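Local coordinates for type II secretion system protein L (Pseudomonas aeruginosa, PDB 6GHU) that links the cytoplasmic energy-providing ATPase to the rest of the type II secretion machinery from the inner membrane, helping export proteases and toxins, at residues Val19-Leu24 against Val33-Arg38; Val59-Ala64 against Val71-Val76. One frame throughout, in Å; residues are numbered along the deposited sequence.

Interaction 1: residues Val19-Leu24 against Val33-Arg38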
loop_
_atom_site.group_PDB
_atom_site.type_symbol
_atom_site.label_atom_id
_atom_site.label_comp_id
_atom_site.label_asym_id
_atom_site.label_seq_id
_atom_site.Cartn_x
_atom_site.Cartn_y
_atom_site.Cartn_z
ATOM N N VAL A 19 13.683 -1.598 8.724
ATOM C CA VAL A 19 12.413 -0.913 8.929
ATOM C C VAL A 19 11.282 -1.911 8.737
ATOM O O VAL A 19 11.269 -2.674 7.763
ATOM C CB VAL A 19 12.264 0.282 7.971
ATOM C CG1 VAL A 19 10.948 1.016 8.227
ATOM C CG2 VAL A 19 13.441 1.232 8.128
ATOM N N SER A 20 10.332 -1.906 9.662
ATOM C CA SER A 20 9.148 -2.742 9.567
ATOM C C SER A 20 7.930 -1.843 9.437
ATOM O O SER A 20 7.843 -0.807 10.102
ATOM C CB SER A 20 9.008 -3.663 10.791
ATOM O OG SER A 20 8.876 -2.922 11.993
ATOM N N VAL A 21 7.016 -2.227 8.551
ATOM C CA VAL A 21 5.749 -1.532 8.360
ATOM C C VAL A 21 4.692 -2.283 9.156
ATOM O O VAL A 21 4.255 -3.368 8.758
ATOM C CB VAL A 21 5.366 -1.449 6.878
ATOM C CG1 VAL A 21 4.065 -0.675 6.711
ATOM C CG2 VAL A 21 6.480 -0.801 6.079
ATOM N N GLU A 22 4.271 -1.703 10.281
ATOM C CA GLU A 22 3.280 -2.352 11.128
ATOM C C GLU A 22 1.880 -2.145 10.575
ATOM O O GLU A 22 1.037 -3.045 10.645
ATOM C CB GLU A 22 3.363 -1.805 12.553
ATOM C CG GLU A 22 4.743 -1.919 13.193
ATOM C CD GLU A 22 5.209 -3.358 13.307
ATOM O OE1 GLU A 22 6.246 -3.697 12.703
ATOM O OE2 GLU A 22 4.526 -4.151 13.991
ATOM N N GLN A 23 1.624 -0.967 10.017
ATOM C CA GLN A 23 0.313 -0.629 9.493
ATOM C C GLN A 23 0.490 0.370 8.361
ATOM O O GLN A 23 1.427 1.177 8.369
ATOM C CB GLN A 23 -0.585 -0.061 10.601
ATOM C CG GLN A 23 -1.975 0.371 10.151
ATOM C CD GLN A 23 -2.008 1.787 9.600
ATOM O OE1 GLN A 23 -1.018 2.520 9.668
ATOM N NE2 GLN A 23 -3.153 2.181 9.054
ATOM N N LEU A 24 -0.412 0.306 7.389
ATOM C CA LEU A 24 -0.404 1.236 6.272
ATOM C C LEU A 24 -1.843 1.437 5.836
ATOM O O LEU A 24 -2.591 0.464 5.705
ATOM C CB LEU A 24 0.443 0.702 5.115
ATOM C CG LEU A 24 0.690 1.635 3.930
ATOM C CD1 LEU A 24 1.991 1.254 3.237
ATOM C CD2 LEU A 24 -0.450 1.592 2.932
ATOM N N VAL A 33 -0.827 8.683 1.805
ATOM C CA VAL A 33 -0.576 7.340 2.315
ATOM C C VAL A 33 0.104 7.479 3.671
ATOM O O VAL A 33 1.153 8.128 3.778
ATOM C CB VAL A 33 0.288 6.519 1.343
ATOM C CG1 VAL A 33 0.498 5.102 1.869
ATOM C CG2 VAL A 33 -0.351 6.488 -0.045
ATOM N N ALA A 34 -0.482 6.866 4.699
ATOM C CA ALA A 34 0.059 6.903 6.053
ATOM C C ALA A 34 0.617 5.537 6.434
ATOM O O ALA A 34 -0.012 4.504 6.180
ATOM C CB ALA A 34 -1.002 7.319 7.072
ATOM N N LEU A 35 1.791 5.546 7.061
ATOM C CA LEU A 35 2.526 4.337 7.408
ATOM C C LEU A 35 2.976 4.410 8.859
ATOM O O LEU A 35 3.603 5.394 9.268
ATOM C CB LEU A 35 3.760 4.149 6.511
ATOM C CG LEU A 35 3.577 3.860 5.022
ATOM C CD1 LEU A 35 3.343 5.140 4.241
ATOM C CD2 LEU A 35 4.792 3.114 4.481
ATOM N N GLN A 36 2.663 3.370 9.628
ATOM C CA GLN A 36 3.233 3.175 10.956
ATOM C C GLN A 36 4.452 2.271 10.820
ATOM O O GLN A 36 4.319 1.104 10.433
ATOM C CB GLN A 36 2.213 2.549 11.904
ATOM C CG GLN A 36 0.995 3.409 12.179
ATOM C CD GLN A 36 1.285 4.536 13.134
ATOM O OE1 GLN A 36 2.370 4.612 13.719
ATOM N NE2 GLN A 36 0.310 5.420 13.310
ATOM N N VAL A 37 5.632 2.804 11.134
ATOM C CA VAL A 37 6.879 2.080 10.934
ATOM C C VAL A 37 7.607 1.941 12.263
ATOM O O VAL A 37 7.406 2.713 13.203
ATOM C CB VAL A 37 7.792 2.763 9.891
ATOM C CG1 VAL A 37 7.102 2.841 8.538
ATOM C CG2 VAL A 37 8.209 4.158 10.356
ATOM N N ARG A 38 8.464 0.928 12.326
ATOM C CA ARG A 38 9.418 0.774 13.410
ATOM C C ARG A 38 10.799 0.554 12.811
ATOM O O ARG A 38 10.936 0.025 11.706
ATOM C CB ARG A 38 9.043 -0.393 14.343
ATOM C CG ARG A 38 7.842 -0.102 15.222
ATOM C CD ARG A 38 7.739 -1.086 16.379
ATOM N NE ARG A 38 6.969 -0.538 17.498
ATOM C CZ ARG A 38 5.650 -0.655 17.649
ATOM N NH1 ARG A 38 4.919 -1.307 16.752
ATOM N NH2 ARG A 38 5.057 -0.115 18.708
#
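A classic beta bulge interrupts this antiparallel pairing: Glu22 and Gln23 both lie opposite Gln36, so strand 20-24 carries one residue more than its partner, and the register slips by one. Gln36 O takes a short but bent bond from Glu22 N (2.8 Å), nearly along the C=O axis, and a straighter but weak one from Gln23 N (3.4 Å). The return bond, from Gln36 N to Gln23 O, comes from above the carbonyl plane. Glu22 absorbs the irregularity by leaving extended conformation (psi -37°). Before the bulge Ser20 and Arg38 form a regular hydrogen-bonded pair whose two bonds lie in the carbonyl planes.

On the polar face Ser20 OG, set at chi1 61° between its own backbone N and carbonyl carbon, donates to the anti lone pair of Glu22 OE1 (2.8 Å). This ties down the carboxylate, whose OE2 lies at long salt-bridge distance from Arg38 NH1 (4.0 Å); the two planes stand 74° apart, and Glu22 CG packs at the edge of the guanidinium. Gln23 bends at chi2 so that OE1 rests against Gln36 CG (3.3 Å), while its NE2 binds Asp25 OD2.

The other face is branched and aliphatic, as suits a surface covered by helices. Leu24 and Leu35 lie side by side, with Leu24 CD1 against Leu35 CG (3.5 Å), and Leu24 CD2 reaches Val33 CG1 (3.8 Å). Helix 3-14 packs on Val21, Leu24 and Leu35, whereas helix 42-54 takes Val37. Gln23 and Leu24 pair with a strand of the second subunit, and Leu24 meets Leu24 of that subunit. The chemistry implies divided labour: backbone bonds fix the hairpin, the apolar face packs on the helices and, through Leu24, on the second subunit, and the loosely opposed charges probably add modest electrostatic attraction.

Interaction 2: residues Val59-Ala64 against Val71-Val76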
loop_
_atom_site.group_PDB
_atom_site.type_symbol
_atom_site.label_atom_id
_atom_site.label_comp_id
_atom_site.label_asym_id
_atom_site.label_seq_id
_atom_site.Cartn_x
_atom_site.Cartn_y
_atom_site.Cartn_z
ATOM N N VAL A 59 7.082 13.529 1.512
ATOM C CA VAL A 59 7.161 12.690 2.696
ATOM C C VAL A 59 7.197 13.582 3.926
ATOM O O VAL A 59 7.832 14.641 3.929
ATOM C CB VAL A 59 8.396 11.764 2.647
ATOM C CG1 VAL A 59 9.682 12.581 2.629
ATOM C CG2 VAL A 59 8.389 10.802 3.823
ATOM N N GLN A 60 6.499 13.152 4.965
ATOM C CA GLN A 60 6.546 13.791 6.269
ATOM C C GLN A 60 6.739 12.693 7.301
ATOM O O GLN A 60 6.036 11.678 7.269
ATOM C CB GLN A 60 5.269 14.595 6.541
ATOM C CG GLN A 60 5.065 15.758 5.580
ATOM C CD GLN A 60 6.193 16.783 5.645
ATOM O OE1 GLN A 60 6.838 17.084 4.637
ATOM N NE2 GLN A 60 6.428 17.327 6.832
ATOM N N LEU A 61 7.721 12.873 8.177
ATOM C CA LEU A 61 8.010 11.911 9.229
ATOM C C LEU A 61 7.484 12.467 10.546
ATOM O O LEU A 61 7.935 13.521 11.007
ATOM C CB LEU A 61 9.508 11.622 9.315
ATOM C CG LEU A 61 9.947 10.695 10.451
ATOM C CD1 LEU A 61 9.312 9.332 10.289
ATOM C CD2 LEU A 61 11.465 10.574 10.503
ATOM N N GLY A 62 6.523 11.770 11.132
ATOM C CA GLY A 62 5.951 12.188 12.388
ATOM C C GLY A 62 6.936 12.026 13.524
ATOM O O GLY A 62 8.054 11.531 13.372
ATOM N N SER A 63 6.494 12.455 14.699
ATOM C CA SER A 63 7.320 12.354 15.891
ATOM C C SER A 63 7.590 10.893 16.213
ATOM O O SER A 63 6.703 10.042 16.106
ATOM C CB SER A 63 6.624 13.045 17.061
ATOM O OG SER A 63 6.405 14.413 16.766
ATOM N N ALA A 64 8.826 10.604 16.602
ATOM C CA ALA A 64 9.263 9.247 16.886
ATOM C C ALA A 64 9.614 9.097 18.361
ATOM O O ALA A 64 10.057 10.044 19.015
ATOM C CB ALA A 64 10.475 8.873 16.026
ATOM N N VAL A 71 12.365 2.149 17.715
ATOM C CA VAL A 71 11.628 3.406 17.694
ATOM C C VAL A 71 10.471 3.251 16.710
ATOM O O VAL A 71 10.489 2.398 15.818
ATOM C CB VAL A 71 12.527 4.604 17.315
ATOM C CG1 VAL A 71 13.733 4.682 18.249
ATOM C CG2 VAL A 71 13.007 4.496 15.875
ATOM N N SER A 72 9.450 4.088 16.881
ATOM C CA SER A 72 8.256 4.028 16.050
ATOM C C SER A 72 7.836 5.438 15.680
ATOM O O SER A 72 8.055 6.388 16.437
ATOM C CB SER A 72 7.097 3.317 16.754
ATOM O OG SER A 72 6.666 4.056 17.877
ATOM N N ALA A 73 7.236 5.562 14.501
ATOM C CA ALA A 73 6.800 6.851 13.988
ATOM C C ALA A 73 5.759 6.608 12.908
ATOM O O ALA A 73 5.558 5.481 12.449
ATOM C CB ALA A 73 7.976 7.656 13.434
ATOM N N ARG A 74 5.096 7.686 12.514
ATOM C CA ARG A 74 4.129 7.671 11.428
ATOM C C ARG A 74 4.718 8.408 10.235
ATOM O O ARG A 74 5.194 9.540 10.374
ATOM C CB ARG A 74 2.814 8.316 11.873
ATOM C CG ARG A 74 1.676 8.207 10.878
ATOM C CD ARG A 74 0.358 8.561 11.560
ATOM N NE ARG A 74 -0.773 8.563 10.640
ATOM C CZ ARG A 74 -1.148 9.611 9.916
ATOM N NH1 ARG A 74 -0.475 10.752 9.986
ATOM N NH2 ARG A 74 -2.203 9.516 9.122
ATOM N N LEU A 75 4.712 7.754 9.077
ATOM C CA LEU A 75 5.147 8.353 7.820
ATOM C C LEU A 75 3.927 8.681 6.973
ATOM O O LEU A 75 3.022 7.852 6.839
ATOM C CB LEU A 75 6.057 7.403 7.037
ATOM C CG LEU A 75 7.572 7.468 7.186
ATOM C CD1 LEU A 75 8.196 6.386 6.318
ATOM C CD2 LEU A 75 8.103 8.823 6.790
ATOM N N VAL A 76 3.902 9.883 6.407
ATOM C CA VAL A 76 2.868 10.298 5.464
ATOM C C VAL A 76 3.546 10.542 4.122
ATOM O O VAL A 76 4.481 11.347 4.033
ATOM C CB VAL A 76 2.125 11.556 5.942
ATOM C CG1 VAL A 76 1.132 12.036 4.885
ATOM C CG2 VAL A 76 1.408 11.283 7.256
HETATM O O HOH W 1 4.724 9.800 14.492
#
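Val76 O is gripped twice: Gln60 N donates a hydrogen bond to it in the carbonyl plane (2.9 Å), and Val59 CA adds a CA-H...O contact (3.3 Å). In return Val76 N points almost straight at Gln60 O, at 174°, completing a hydrogen-bonded antiparallel pair. Two residues on, past the non-hydrogen-bonded pair Leu61 and Leu75, Gly62 N bonds to Arg74 O at 2.7 Å, nearly along the C=O axis. Glycine suits this place, since a beta carbon there would crowd that same oxygen. Beyond it Ser63 O and Arg74 N stand too far apart to pair directly, and water 1 bridges them, donating to Ser63 O and accepting from Arg74 N, so that each finds a partner in the water instead of in the other.

Leu75 is the centre of the apolar face. With CG turned off a staggered position (chi1 -93°), its CD2 touches both Val59 CG2 (3.6 Å) and Leu61 CD1 (3.7 Å). Leu61, with CG anti to its backbone N, spreads CD1 on to Ala73 CB as well. Small residues suit the next step: the methyl groups of Ala73 and Ala64 meet directly, CB to CB at 3.8 Å, where the chain 62-64 curves past.

Strand 59-67 forms an edge of the four-stranded sheet within this chain, while strand 70-77 lies inside it, bonded on its other side to strand 32-39. Arg74 reaches over Ala34 and Gln36 of strand 32-39, and helix 42-54 packs against the opposite face of the sheet through Val59, Ala64 and Val71.

The two hairpins come in series along the chain, interaction 1 closing before interaction 2 opens, with helix 42-54 between them and their centres about 9 Å apart. Strands 32-39 and 70-77 are neighbours in the middle of one antiparallel sheet in the order 20-27, 32-39, 70-77, 59-67, so probable hydrogen bonds from Leu75 N to Leu35 O and from Val37 N to Ala73 O join the hairpins edge to edge. With helix 3-14 preceding the first hairpin, the helix-strand-strand order, occurring twice, is a circularly permuted ferredoxin-like fold. The edge strand of interaction 1 extends the sheet into a second subunit, whereas the segments of interaction 2 touch no other chain of the dimer.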